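Eukaryotic translation initiation factor 2D (Homo sapiens, PDB 5OA9) delivers tRNA to the P-site of the eukaryotic ribosome without the help of GTP, acting as a translation initiation factor. Local coordinates at residues A[7-12]-A[87-92]; A[57-62]-A[77-82]; A[93-98]-A[107-112]; A[132-137]-A[168-173]. All coordinates share one frame; numbering follows the deposited sequence.

This C-terminal piece of the factor illustrates how two small domains can be joined end to end, with a hairpin meeting a loop of the SUI1 domain through side chains. Contacts 1 and 2 lie in the SWIB/MDM2 region, contact 4 in the SUI1 domain, and contact 3 between them, its centre about 3 Å from the centre of the chain. Contact 2 (57-62 with 77-82) falls within the chain spanned by contact 1 (7-12 with 87-92), and both use helix 81-91. Contacts 3 and 4 follow in series. Strands 4-10 and 93-99 are sheet neighbours, so contacts 1 and 3 meet directly, their centres about 11 Å apart. Contact 3 also touches contact 4, their centres about 18 Å apart, whereas contacts 2 and 4 stand about 46 Å apart between centres, giving an elongated arrangement.

Contact 1. Residues A[7-12]-A[87-92]; sequences PLYCVP and RCLEKL
Tyr9 and Leu89 supply the tight half of this contact, in which a strand packs against the C-terminal part of helix 81-91 without a single hydrogen bond between the two segments. The Leu89 methyl CD2 sits almost centrally over one face of the Tyr9 ring, 3.7 Å from CD2 to the ring centroid and 12° off the normal, a clear CH-pi contact. Leu89 reaches this place because its CG stands anti to the carbonyl carbon (chi1 -74°), which brings the branch end closer to the strand than its first bond suggests. The buried Leu92 splits its two methyls between partners: CD1 lies 3.7 Å from Tyr9 CB, while CD2 is 3.8 Å from Pro12 CD and, more distantly, faces Val11 CG2 at 4.2 Å. The Pro12 end is more open: the partly exposed ring meets the backbone through CG and Lys91 O, 3.6 Å apart, and the Lys91 side chain leads away to a salt bridge with Glu69. Helix 32-45 adds a further layer, with Val35 against both leucines, while strand 4-10 is bonded on its two sides to strands 29-30 and 93-99, the latter following helix 81-91 almost directly.

Contact 2. Residues A[57-62]-A[77-82]; sequences VRLDPI and MKLPWD
A short two-stranded antiparallel sheet in the SWIB/MDM2 region forms this contact, Val57 and Leu79 making its hydrogen-bonded pair. Val57 N donates a hydrogen bond to Leu79 O at 2.8 Å, and Leu79 N donates one to Val57 O at 3.0 Å. Past the non-hydrogen-bonded pair Arg58 and Lys78, Leu59 N binds Met77 O at 2.9 Å in a nearly straight bond (171°). A water donates to both Leu59 O and Met77 O, bridging the carbonyls where the strands end. On the buried face, with Val57 CG1 anti to the backbone N (chi1 179°), CG2 stands anti to the carbonyl carbon and lies over the six-membered ring of Trp81, 3.5 Å from CG2 to the centroid. Leu59 CD1 meets Leu79 CD1 at 4.0 Å on this same apolar side. Arg58 and Lys78 project from the other face, Lys78 toward a salt bridge with Asp50. Helix 32-45 packs on Val57 and Trp81 through Ala43, and helix 61-67 touches Leu59 and Leu79 through Cys64 and Ile67.

Contact 3. Residues A[93-98]-A[107-112]; sequences QPAYQV and VKKGRI
Tyr96 and Lys108 form the hydrogen-bonded pair of an antiparallel hairpin whose strand axes run 4.7 Å apart at 153°, with both backbone N to O bonds of the pair 2.8 Å long; Gly110 N extends the pairing to Pro94 O. The Tyr96 ring is held between Lys108 of the returning strand and Ile112 of the loop that follows it. Its CG takes the crowded position between backbone N and carbonyl carbon (chi1 64°), which swings the ring across toward that strand. Lys108 CB lies over one face, 3.6 Å from the centroid, and Ile112 CB over the opposite face at 3.9 Å, only 6° from the normal, while Ile112 CD1 reaches Tyr96 CZ at 3.4 Å. Gly110 O comes up at the ring edge. On the face carrying Ala95, the Lys109 chain folds back through three successive bends until NZ donates to Gln93 OE1 at 3.0 Å, from above the amide carbonyl plane. Farther along, the Arg111 guanidinium lays a face against Pro94 CG, 3.6 Å from NH1. The Tyr96 hydroxyl and Lys108 NZ pass beyond the hairpin to the carbonyls of Ala136 and Glu135 in the SUI1 domain, whereas strand 93-99 pairs along its other side with strand 4-10.

Contact 4. Residues A[132-137]-A[168-173]; sequences RNLEAY and LQVQIQ
Gln169 and Arg132 are brought together by contrasting torsions: Gln169 places CG between its backbone N and carbonyl carbon (chi1 59°), then runs extended, while Arg132 sets CG anti to its carbonyl carbon and stays extended to NE. The two side chains therefore lie alongside each other, pointing the same way, with guanidinium and amide planes only 28° apart. Arg132 NE donates to Gln169 OE1 at 2.7 Å, the oxygen lying in the guanidinium plane, and NH2 adds a weak bond to the same OE1 at 3.0 Å. The amide is held from its other end as well, since Gln169 NE2 donates to Gln171 OE1 at 2.9 Å. Where the backbones part, two waters take over: one accepts from Asn133 N, the other from Leu134 N, and both donate to Leu168 O. Glu135 OE1 accepts only a weak bond from Leu168 N, 3.4 Å away. Apart from these polar links, Leu134 CD1 packs on Val170 CG2 at 3.7 Å, with Val144 of helix 141-152 against Leu134. Gripped through both its oxygen and its nitrogen, the Gln169 amide has its flip state defined, and the positive guanidinium would probably polarise its carbonyl, strengthening the NE2 donor in turn.

Contact 1. Residues A[7-12]-A[87-92]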
loop_
_atom_site.group_PDB
_atom_site.type_symbol
_atom_site.label_atom_id
_atom_site.label_comp_id
_atom_site.label_asym_id
_atom_site.label_seq_id
_atom_site.Cartn_x
_atom_site.Cartn_y
_atom_site.Cartn_z
ATOM N N PRO A 7 1.416 5.708 -1.552
ATOM C CA PRO A 7 1.121 5.463 -0.138
ATOM C C PRO A 7 0.042 6.413 0.372
ATOM O O PRO A 7 -0.004 7.568 -0.051
ATOM C CB PRO A 7 2.461 5.741 0.563
ATOM C CG PRO A 7 3.483 5.789 -0.529
ATOM C CD PRO A 7 2.766 6.263 -1.746
ATOM N N LEU A 8 -0.811 5.927 1.266
ATOM C CA LEU A 8 -1.854 6.747 1.873
ATOM C C LEU A 8 -1.967 6.474 3.360
ATOM O O LEU A 8 -1.446 5.478 3.861
ATOM C CB LEU A 8 -3.214 6.478 1.224
ATOM C CG LEU A 8 -3.404 6.858 -0.243
ATOM C CD1 LEU A 8 -4.775 6.399 -0.705
ATOM C CD2 LEU A 8 -3.225 8.355 -0.435
ATOM N N TYR A 9 -2.695 7.346 4.051
ATOM C CA TYR A 9 -2.929 7.206 5.479
ATOM C C TYR A 9 -4.418 7.333 5.754
ATOM O O TYR A 9 -5.072 8.235 5.230
ATOM C CB TYR A 9 -2.140 8.260 6.259
ATOM C CG TYR A 9 -0.655 8.166 6.012
ATOM C CD1 TYR A 9 -0.060 8.860 4.969
ATOM C CD2 TYR A 9 0.149 7.366 6.810
ATOM C CE1 TYR A 9 1.297 8.764 4.729
ATOM C CE2 TYR A 9 1.505 7.264 6.579
ATOM C CZ TYR A 9 2.075 7.969 5.540
ATOM O OH TYR A 9 3.432 7.875 5.313
ATOM N N CYS A 10 -4.954 6.426 6.563
ATOM C CA CYS A 10 -6.375 6.443 6.897
ATOM C C CYS A 10 -6.600 6.916 8.338
ATOM O O CYS A 10 -5.965 6.411 9.262
ATOM C CB CYS A 10 -6.983 5.056 6.700
ATOM S SG CYS A 10 -8.792 5.014 6.759
ATOM N N VAL A 11 -7.508 7.873 8.524
ATOM C CA VAL A 11 -7.778 8.441 9.851
ATOM C C VAL A 11 -8.569 7.482 10.740
ATOM O O VAL A 11 -9.698 7.108 10.414
ATOM C CB VAL A 11 -8.559 9.772 9.751
ATOM C CG1 VAL A 11 -8.810 10.357 11.140
ATOM C CG2 VAL A 11 -7.803 10.768 8.887
ATOM N N PRO A 12 -7.971 7.070 11.866
ATOM C CA PRO A 12 -8.670 6.238 12.847
ATOM C C PRO A 12 -9.517 7.083 13.794
ATOM O O PRO A 12 -9.314 8.298 13.879
ATOM C CB PRO A 12 -7.527 5.558 13.598
ATOM C CG PRO A 12 -6.427 6.563 13.562
ATOM C CD PRO A 12 -6.564 7.302 12.245
ATOM N N ARG A 87 5.289 10.840 14.616
ATOM C CA ARG A 87 4.301 10.215 15.487
ATOM C C ARG A 87 2.903 10.243 14.872
ATOM O O ARG A 87 2.193 9.239 14.895
ATOM C CB ARG A 87 4.271 10.900 16.853
ATOM C CG ARG A 87 5.467 10.608 17.742
ATOM C CD ARG A 87 5.396 11.477 18.982
ATOM N NE ARG A 87 6.574 11.375 19.839
ATOM C CZ ARG A 87 6.613 10.695 20.982
ATOM N NH1 ARG A 87 5.539 10.042 21.406
ATOM N NH2 ARG A 87 7.728 10.668 21.700
ATOM N N CYS A 88 2.505 11.395 14.334
ATOM C CA CYS A 88 1.181 11.521 13.729
ATOM C C CYS A 88 0.995 10.521 12.584
ATOM O O CYS A 88 -0.031 9.837 12.498
ATOM C CB CYS A 88 0.951 12.950 13.234
ATOM S SG CYS A 88 0.592 14.158 14.572
ATOM N N LEU A 89 2.000 10.422 11.720
ATOM C CA LEU A 89 1.943 9.504 10.585
ATOM C C LEU A 89 1.858 8.043 11.028
ATOM O O LEU A 89 1.129 7.252 10.428
ATOM C CB LEU A 89 3.158 9.705 9.677
ATOM C CG LEU A 89 3.125 10.977 8.830
ATOM C CD1 LEU A 89 4.488 11.255 8.216
ATOM C CD2 LEU A 89 2.054 10.865 7.751
ATOM N N GLU A 90 2.588 7.694 12.084
ATOM C CA GLU A 90 2.609 6.313 12.572
ATOM C C GLU A 90 1.296 5.904 13.235
ATOM O O GLU A 90 0.960 4.719 13.287
ATOM C CB GLU A 90 3.765 6.113 13.554
ATOM C CG GLU A 90 5.108 5.928 12.867
ATOM C CD GLU A 90 6.286 6.016 13.818
ATOM O OE1 GLU A 90 6.074 6.302 15.017
ATOM O OE2 GLU A 90 7.429 5.800 13.359
ATOM N N LYS A 91 0.558 6.883 13.742
ATOM C CA LYS A 91 -0.702 6.611 14.427
ATOM C C LYS A 91 -1.849 6.434 13.445
ATOM O O LYS A 91 -2.890 5.873 13.788
ATOM C CB LYS A 91 -1.028 7.735 15.415
ATOM C CG LYS A 91 -0.184 7.725 16.682
ATOM C CD LYS A 91 -0.516 6.522 17.550
ATOM C CE LYS A 91 0.340 6.487 18.806
ATOM N NZ LYS A 91 0.065 5.259 19.603
ATOM N N LEU A 92 -1.666 6.928 12.224
ATOM C CA LEU A 92 -2.673 6.745 11.186
ATOM C C LEU A 92 -2.627 5.318 10.657
ATOM O O LEU A 92 -1.633 4.610 10.831
ATOM C CB LEU A 92 -2.465 7.749 10.046
ATOM C CG LEU A 92 -2.665 9.224 10.409
ATOM C CD1 LEU A 92 -1.961 10.133 9.420
ATOM C CD2 LEU A 92 -4.145 9.549 10.459
#

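Contact 2. Residues A[57-62]-A[77-82]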
loop_
_atom_site.group_PDB
_atom_site.type_symbol
_atom_site.label_atom_id
_atom_site.label_comp_id
_atom_site.label_asym_id
_atom_site.label_seq_id
_atom_site.Cartn_x
_atom_site.Cartn_y
_atom_site.Cartn_z
ATOM N N VAL A 57 6.661 22.337 19.515
ATOM C CA VAL A 57 5.213 22.424 19.698
ATOM C C VAL A 57 4.780 21.964 21.087
ATOM O O VAL A 57 4.994 20.809 21.462
ATOM C CB VAL A 57 4.454 21.581 18.658
ATOM C CG1 VAL A 57 2.959 21.682 18.888
ATOM C CG2 VAL A 57 4.823 22.013 17.238
ATOM N N ARG A 58 4.153 22.861 21.841
ATOM C CA ARG A 58 3.581 22.491 23.126
ATOM C C ARG A 58 2.307 21.677 22.903
ATOM O O ARG A 58 1.398 22.112 22.198
ATOM C CB ARG A 58 3.285 23.735 23.972
ATOM C CG ARG A 58 2.714 23.417 25.350
ATOM C CD ARG A 58 2.264 24.671 26.089
ATOM N NE ARG A 58 1.212 25.389 25.374
ATOM C CZ ARG A 58 -0.080 25.074 25.421
ATOM N NH1 ARG A 58 -0.493 24.042 26.148
ATOM N NH2 ARG A 58 -0.962 25.790 24.738
ATOM N N LEU A 59 2.247 20.493 23.501
ATOM C CA LEU A 59 1.110 19.599 23.311
ATOM C C LEU A 59 -0.120 20.009 24.126
ATOM O O LEU A 59 -0.041 20.176 25.343
ATOM C CB LEU A 59 1.507 18.166 23.670
ATOM C CG LEU A 59 2.802 17.677 23.017
ATOM C CD1 LEU A 59 3.028 16.205 23.317
ATOM C CD2 LEU A 59 2.790 17.931 21.512
ATOM N N ASP A 60 -1.253 20.165 23.447
ATOM C CA ASP A 60 -2.532 20.394 24.116
ATOM C C ASP A 60 -3.158 19.020 24.413
ATOM O O ASP A 60 -2.623 18.008 23.965
ATOM C CB ASP A 60 -3.442 21.280 23.250
ATOM C CG ASP A 60 -3.863 20.611 21.948
ATOM O OD1 ASP A 60 -3.214 19.628 21.534
ATOM O OD2 ASP A 60 -4.847 21.079 21.334
ATOM N N PRO A 61 -4.260 18.969 25.187
ATOM C CA PRO A 61 -4.834 17.656 25.514
ATOM C C PRO A 61 -5.211 16.789 24.306
ATOM O O PRO A 61 -5.166 15.563 24.413
ATOM C CB PRO A 61 -6.091 18.009 26.334
ATOM C CG PRO A 61 -6.220 19.512 26.278
ATOM C CD PRO A 61 -4.849 20.029 26.024
ATOM N N ILE A 62 -5.565 17.403 23.183
ATOM C CA ILE A 62 -5.910 16.634 21.992
ATOM C C ILE A 62 -4.680 15.907 21.455
ATOM O O ILE A 62 -4.740 14.719 21.148
ATOM C CB ILE A 62 -6.525 17.530 20.898
ATOM C CG1 ILE A 62 -7.973 17.870 21.269
ATOM C CG2 ILE A 62 -6.477 16.840 19.543
ATOM C CD1 ILE A 62 -8.699 18.712 20.240
ATOM N N MET A 77 5.989 17.392 27.440
ATOM C CA MET A 77 5.158 18.586 27.305
ATOM C C MET A 77 5.271 19.216 25.917
ATOM O O MET A 77 4.339 19.858 25.435
ATOM C CB MET A 77 5.543 19.620 28.366
ATOM C CG MET A 77 5.780 19.035 29.751
ATOM S SD MET A 77 4.325 18.219 30.427
ATOM C CE MET A 77 3.144 19.564 30.411
ATOM N N LYS A 78 6.430 19.042 25.294
ATOM C CA LYS A 78 6.700 19.613 23.979
ATOM C C LYS A 78 7.364 18.579 23.080
ATOM O O LYS A 78 8.070 17.693 23.559
ATOM C CB LYS A 78 7.603 20.848 24.085
ATOM C CG LYS A 78 7.133 21.924 25.048
ATOM C CD LYS A 78 8.184 23.025 25.172
ATOM C CE LYS A 78 7.820 24.034 26.247
ATOM N NZ LYS A 78 8.847 25.111 26.346
ATOM N N LEU A 79 7.135 18.702 21.775
ATOM C CA LEU A 79 7.835 17.885 20.792
ATOM C C LEU A 79 8.318 18.756 19.653
ATOM O O LEU A 79 7.628 19.698 19.258
ATOM C CB LEU A 79 6.935 16.777 20.234
ATOM C CG LEU A 79 6.584 15.605 21.146
ATOM C CD1 LEU A 79 5.517 14.762 20.480
ATOM C CD2 LEU A 79 7.818 14.766 21.448
ATOM N N PRO A 80 9.510 18.454 19.119
ATOM C CA PRO A 80 9.922 19.133 17.887
ATOM C C PRO A 80 9.083 18.648 16.722
ATOM O O PRO A 80 8.502 17.556 16.811
ATOM C CB PRO A 80 11.387 18.730 17.724
ATOM C CG PRO A 80 11.508 17.436 18.482
ATOM C CD PRO A 80 10.541 17.532 19.628
ATOM N N TRP A 81 9.021 19.443 15.660
ATOM C CA TRP A 81 8.240 19.117 14.473
ATOM C C TRP A 81 8.507 17.713 13.960
ATOM O O TRP A 81 7.578 16.979 13.635
ATOM C CB TRP A 81 8.530 20.121 13.362
ATOM C CG TRP A 81 8.092 21.503 13.695
ATOM C CD1 TRP A 81 8.888 22.567 13.999
ATOM C CD2 TRP A 81 6.745 21.970 13.772
ATOM N NE1 TRP A 81 8.117 23.676 14.258
ATOM C CE2 TRP A 81 6.796 23.335 14.126
ATOM C CE3 TRP A 81 5.499 21.368 13.574
ATOM C CZ2 TRP A 81 5.648 24.111 14.281
ATOM C CZ3 TRP A 81 4.358 22.137 13.730
ATOM C CH2 TRP A 81 4.440 23.494 14.084
ATOM N N ASP A 82 9.782 17.348 13.889
ATOM C CA ASP A 82 10.181 16.066 13.326
ATOM C C ASP A 82 9.507 14.908 14.062
ATOM O O ASP A 82 8.940 14.005 13.439
ATOM C CB ASP A 82 11.702 15.919 13.380
ATOM C CG ASP A 82 12.206 14.741 12.570
ATOM O OD1 ASP A 82 11.727 14.544 11.433
ATOM O OD2 ASP A 82 13.090 14.013 13.071
HETATM O O HOH W 1 1.906 20.040 27.067
#

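Contact 3. Residues A[93-98]-A[107-112]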
loop_
_atom_site.group_PDB
_atom_site.type_symbol
_atom_site.label_atom_id
_atom_site.label_comp_id
_atom_site.label_asym_id
_atom_site.label_seq_id
_atom_site.Cartn_x
_atom_site.Cartn_y
_atom_site.Cartn_z
ATOM N N GLN A 93 -3.706 4.898 10.011
ATOM C CA GLN A 93 -3.768 3.561 9.440
ATOM C C GLN A 93 -3.102 3.527 8.069
ATOM O O GLN A 93 -3.432 4.335 7.200
ATOM C CB GLN A 93 -5.225 3.099 9.340
ATOM C CG GLN A 93 -5.981 3.189 10.660
ATOM C CD GLN A 93 -7.454 2.859 10.518
ATOM O OE1 GLN A 93 -8.034 3.009 9.442
ATOM N NE2 GLN A 93 -8.069 2.404 11.604
ATOM N N PRO A 94 -2.158 2.589 7.872
ATOM C CA PRO A 94 -1.483 2.395 6.586
ATOM C C PRO A 94 -2.458 2.039 5.478
ATOM O O PRO A 94 -3.392 1.269 5.699
ATOM C CB PRO A 94 -0.534 1.224 6.855
ATOM C CG PRO A 94 -0.354 1.214 8.341
ATOM C CD PRO A 94 -1.672 1.646 8.892
ATOM N N ALA A 95 -2.224 2.592 4.295
ATOM C CA ALA A 95 -3.075 2.341 3.145
ATOM C C ALA A 95 -2.302 2.697 1.886
ATOM O O ALA A 95 -1.194 3.236 1.959
ATOM C CB ALA A 95 -4.363 3.152 3.245
ATOM N N TYR A 96 -2.862 2.378 0.729
ATOM C CA TYR A 96 -2.239 2.787 -0.516
ATOM C C TYR A 96 -3.233 2.858 -1.657
ATOM O O TYR A 96 -4.377 2.432 -1.538
ATOM C CB TYR A 96 -1.079 1.854 -0.886
ATOM C CG TYR A 96 -1.473 0.419 -1.170
ATOM C CD1 TYR A 96 -1.546 -0.517 -0.143
ATOM C CD2 TYR A 96 -1.756 -0.002 -2.462
ATOM C CE1 TYR A 96 -1.904 -1.833 -0.395
ATOM C CE2 TYR A 96 -2.108 -1.327 -2.727
ATOM C CZ TYR A 96 -2.179 -2.233 -1.686
ATOM O OH TYR A 96 -2.532 -3.543 -1.928
ATOM N N GLN A 97 -2.775 3.414 -2.767
ATOM C CA GLN A 97 -3.629 3.623 -3.925
ATOM C C GLN A 97 -2.944 3.086 -5.179
ATOM O O GLN A 97 -1.789 3.405 -5.436
ATOM C CB GLN A 97 -3.936 5.115 -4.059
ATOM C CG GLN A 97 -4.688 5.513 -5.295
ATOM C CD GLN A 97 -4.974 7.001 -5.316
ATOM O OE1 GLN A 97 -5.852 7.485 -4.600
ATOM N NE2 GLN A 97 -4.227 7.733 -6.126
ATOM N N VAL A 98 -3.637 2.246 -5.946
ATOM C CA VAL A 98 -3.070 1.755 -7.199
ATOM C C VAL A 98 -3.859 2.305 -8.374
ATOM O O VAL A 98 -5.077 2.187 -8.418
ATOM C CB VAL A 98 -3.071 0.216 -7.267
ATOM C CG1 VAL A 98 -2.411 -0.262 -8.564
ATOM C CG2 VAL A 98 -2.363 -0.368 -6.061
ATOM N N VAL A 107 -8.328 2.103 -3.923
ATOM C CA VAL A 107 -7.751 2.302 -2.602
ATOM C C VAL A 107 -7.699 0.989 -1.837
ATOM O O VAL A 107 -8.620 0.183 -1.929
ATOM C CB VAL A 107 -8.547 3.341 -1.800
ATOM C CG1 VAL A 107 -7.915 3.565 -0.433
ATOM C CG2 VAL A 107 -8.623 4.643 -2.576
ATOM N N LYS A 108 -6.613 0.782 -1.092
ATOM C CA LYS A 108 -6.389 -0.447 -0.336
ATOM C C LYS A 108 -5.916 -0.122 1.077
ATOM O O LYS A 108 -5.092 0.774 1.262
ATOM C CB LYS A 108 -5.347 -1.325 -1.038
ATOM C CG LYS A 108 -5.774 -1.925 -2.384
ATOM C CD LYS A 108 -6.660 -3.157 -2.178
ATOM C CE LYS A 108 -7.142 -3.724 -3.515
ATOM N NZ LYS A 108 -7.994 -4.937 -3.343
ATOM N N LYS A 109 -6.423 -0.850 2.068
ATOM C CA LYS A 109 -5.917 -0.732 3.436
ATOM C C LYS A 109 -4.741 -1.686 3.650
ATOM O O LYS A 109 -4.728 -2.795 3.125
ATOM C CB LYS A 109 -7.019 -1.020 4.462
ATOM C CG LYS A 109 -8.165 -0.010 4.477
ATOM C CD LYS A 109 -7.758 1.312 5.114
ATOM C CE LYS A 109 -7.764 1.242 6.638
ATOM N NZ LYS A 109 -9.139 1.291 7.216
ATOM N N GLY A 110 -3.756 -1.254 4.430
ATOM C CA GLY A 110 -2.586 -2.076 4.687
ATOM C C GLY A 110 -1.356 -1.616 3.925
ATOM O O GLY A 110 -1.308 -0.496 3.423
ATOM N N ARG A 111 -0.353 -2.485 3.841
ATOM C CA ARG A 111 0.890 -2.154 3.150
ATOM C C ARG A 111 1.010 -2.977 1.872
ATOM O O ARG A 111 0.631 -4.144 1.842
ATOM C CB ARG A 111 2.095 -2.394 4.060
ATOM C CG ARG A 111 1.988 -1.683 5.403
ATOM C CD ARG A 111 3.295 -1.731 6.179
ATOM N NE ARG A 111 3.088 -1.479 7.604
ATOM C CZ ARG A 111 3.015 -0.271 8.155
ATOM N NH1 ARG A 111 3.132 0.816 7.403
ATOM N NH2 ARG A 111 2.823 -0.151 9.461
ATOM N N ILE A 112 1.523 -2.355 0.816
ATOM C CA ILE A 112 1.647 -3.024 -0.476
ATOM C C ILE A 112 2.766 -4.067 -0.461
ATOM O O ILE A 112 3.837 -3.851 0.117
ATOM C CB ILE A 112 1.897 -2.005 -1.622
ATOM C CG1 ILE A 112 1.872 -2.696 -2.984
ATOM C CG2 ILE A 112 3.222 -1.293 -1.442
ATOM C CD1 ILE A 112 0.602 -3.439 -3.265
HETATM O O HOH W 2 0.883 1.389 3.303
#

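Contact 4. Residues A[132-137]-A[168-173]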
loop_
_atom_site.group_PDB
_atom_site.type_symbol
_atom_site.label_atom_id
_atom_site.label_comp_id
_atom_site.label_asym_id
_atom_site.label_seq_id
_atom_site.Cartn_x
_atom_site.Cartn_y
_atom_site.Cartn_z
ATOM N N ARG A 132 0.735 -14.935 -7.474
ATOM C CA ARG A 132 0.020 -14.552 -6.262
ATOM C C ARG A 132 -0.005 -13.043 -6.014
ATOM O O ARG A 132 0.817 -12.302 -6.555
ATOM C CB ARG A 132 0.630 -15.258 -5.048
ATOM C CG ARG A 132 0.437 -16.764 -5.065
ATOM C CD ARG A 132 1.225 -17.465 -3.968
ATOM N NE ARG A 132 0.932 -18.893 -3.959
ATOM C CZ ARG A 132 1.739 -19.827 -3.466
ATOM N NH1 ARG A 132 2.912 -19.493 -2.943
ATOM N NH2 ARG A 132 1.377 -21.102 -3.508
ATOM N N ASN A 133 -0.983 -12.621 -5.211
ATOM C CA ASN A 133 -1.180 -11.231 -4.779
ATOM C C ASN A 133 -1.643 -10.264 -5.863
ATOM O O ASN A 133 -1.452 -9.057 -5.743
ATOM C CB ASN A 133 0.099 -10.692 -4.139
ATOM C CG ASN A 133 0.130 -10.919 -2.656
ATOM O OD1 ASN A 133 -0.290 -10.059 -1.881
ATOM N ND2 ASN A 133 0.604 -12.090 -2.245
ATOM N N LEU A 134 -2.277 -10.789 -6.904
ATOM C CA LEU A 134 -2.835 -9.947 -7.961
ATOM C C LEU A 134 -3.886 -8.967 -7.421
ATOM O O LEU A 134 -3.977 -7.822 -7.861
ATOM C CB LEU A 134 -3.448 -10.816 -9.063
ATOM C CG LEU A 134 -2.419 -11.611 -9.886
ATOM C CD1 LEU A 134 -3.137 -12.668 -10.735
ATOM C CD2 LEU A 134 -1.607 -10.691 -10.781
ATOM N N GLU A 135 -4.674 -9.410 -6.453
ATOM C CA GLU A 135 -5.755 -8.574 -5.956
ATOM C C GLU A 135 -5.251 -7.333 -5.219
ATOM O O GLU A 135 -5.933 -6.310 -5.199
ATOM C CB GLU A 135 -6.674 -9.400 -5.071
ATOM C CG GLU A 135 -7.374 -10.512 -5.874
ATOM C CD GLU A 135 -7.772 -11.692 -5.010
ATOM O OE1 GLU A 135 -6.889 -12.513 -4.666
ATOM O OE2 GLU A 135 -8.970 -11.800 -4.672
ATOM N N ALA A 136 -4.049 -7.415 -4.653
ATOM C CA ALA A 136 -3.428 -6.270 -3.989
ATOM C C ALA A 136 -3.265 -5.087 -4.955
ATOM O O ALA A 136 -3.155 -3.936 -4.523
ATOM C CB ALA A 136 -2.073 -6.668 -3.397
ATOM N N TYR A 137 -3.265 -5.379 -6.254
ATOM C CA TYR A 137 -3.132 -4.360 -7.301
ATOM C C TYR A 137 -4.442 -4.072 -8.035
ATOM O O TYR A 137 -4.456 -3.359 -9.041
ATOM C CB TYR A 137 -2.045 -4.778 -8.291
ATOM C CG TYR A 137 -0.708 -4.706 -7.618
ATOM C CD1 TYR A 137 -0.263 -5.737 -6.805
ATOM C CD2 TYR A 137 0.080 -3.571 -7.735
ATOM C CE1 TYR A 137 0.948 -5.644 -6.148
ATOM C CE2 TYR A 137 1.278 -3.472 -7.093
ATOM C CZ TYR A 137 1.710 -4.509 -6.306
ATOM O OH TYR A 137 2.909 -4.386 -5.660
ATOM N N LEU A 168 -6.556 -15.756 -3.860
ATOM C CA LEU A 168 -6.488 -16.547 -5.078
ATOM C C LEU A 168 -5.120 -16.493 -5.733
ATOM O O LEU A 168 -4.401 -15.488 -5.638
ATOM C CB LEU A 168 -7.538 -16.075 -6.082
ATOM C CG LEU A 168 -8.995 -16.038 -5.632
ATOM C CD1 LEU A 168 -9.853 -15.454 -6.740
ATOM C CD2 LEU A 168 -9.470 -17.429 -5.267
ATOM N N GLN A 169 -4.777 -17.581 -6.417
ATOM C CA GLN A 169 -3.600 -17.607 -7.270
ATOM C C GLN A 169 -3.978 -18.086 -8.669
ATOM O O GLN A 169 -4.916 -18.875 -8.846
ATOM C CB GLN A 169 -2.517 -18.506 -6.674
ATOM C CG GLN A 169 -2.946 -19.956 -6.464
ATOM C CD GLN A 169 -1.878 -20.770 -5.746
ATOM O OE1 GLN A 169 -1.180 -20.259 -4.870
ATOM N NE2 GLN A 169 -1.740 -22.034 -6.124
ATOM N N VAL A 170 -3.260 -17.579 -9.661
ATOM C CA VAL A 170 -3.420 -18.044 -11.028
ATOM C C VAL A 170 -2.345 -19.091 -11.291
ATOM O O VAL A 170 -1.172 -18.883 -10.948
ATOM C CB VAL A 170 -3.302 -16.886 -12.044
ATOM C CG1 VAL A 170 -3.244 -17.415 -13.481
ATOM C CG2 VAL A 170 -4.455 -15.905 -11.860
ATOM N N GLN A 171 -2.751 -20.216 -11.865
ATOM C CA GLN A 171 -1.809 -21.256 -12.266
ATOM C C GLN A 171 -1.821 -21.426 -13.771
ATOM O O GLN A 171 -2.883 -21.554 -14.382
ATOM C CB GLN A 171 -2.150 -22.579 -11.586
ATOM C CG GLN A 171 -2.129 -22.482 -10.077
ATOM C CD GLN A 171 -2.547 -23.764 -9.396
ATOM O OE1 GLN A 171 -2.874 -23.766 -8.214
ATOM N NE2 GLN A 171 -2.537 -24.866 -10.140
ATOM N N ILE A 172 -0.636 -21.426 -14.373
ATOM C CA ILE A 172 -0.521 -21.687 -15.802
ATOM C C ILE A 172 0.383 -22.891 -16.037
ATOM O O ILE A 172 1.468 -22.987 -15.454
ATOM C CB ILE A 172 0.033 -20.464 -16.560
ATOM C CG1 ILE A 172 -0.586 -19.163 -16.035
ATOM C CG2 ILE A 172 -0.201 -20.623 -18.053
ATOM C CD1 ILE A 172 0.307 -18.402 -15.034
ATOM N N GLN A 173 -0.076 -23.825 -16.867
ATOM C CA GLN A 173 0.733 -24.987 -17.215
ATOM C C GLN A 173 2.009 -24.538 -17.911
ATOM O O GLN A 173 1.976 -23.646 -18.759
ATOM C CB GLN A 173 -0.049 -25.951 -18.111
ATOM C CG GLN A 173 -1.237 -26.619 -17.426
ATOM C CD GLN A 173 -0.831 -27.459 -16.228
ATOM O OE1 GLN A 173 0.152 -28.198 -16.277
ATOM N NE2 GLN A 173 -1.584 -27.343 -15.141
HETATM O O HOH W 3 -2.714 -14.406 -3.797
HETATM O O HOH W 4 -3.154 -13.666 -7.466
#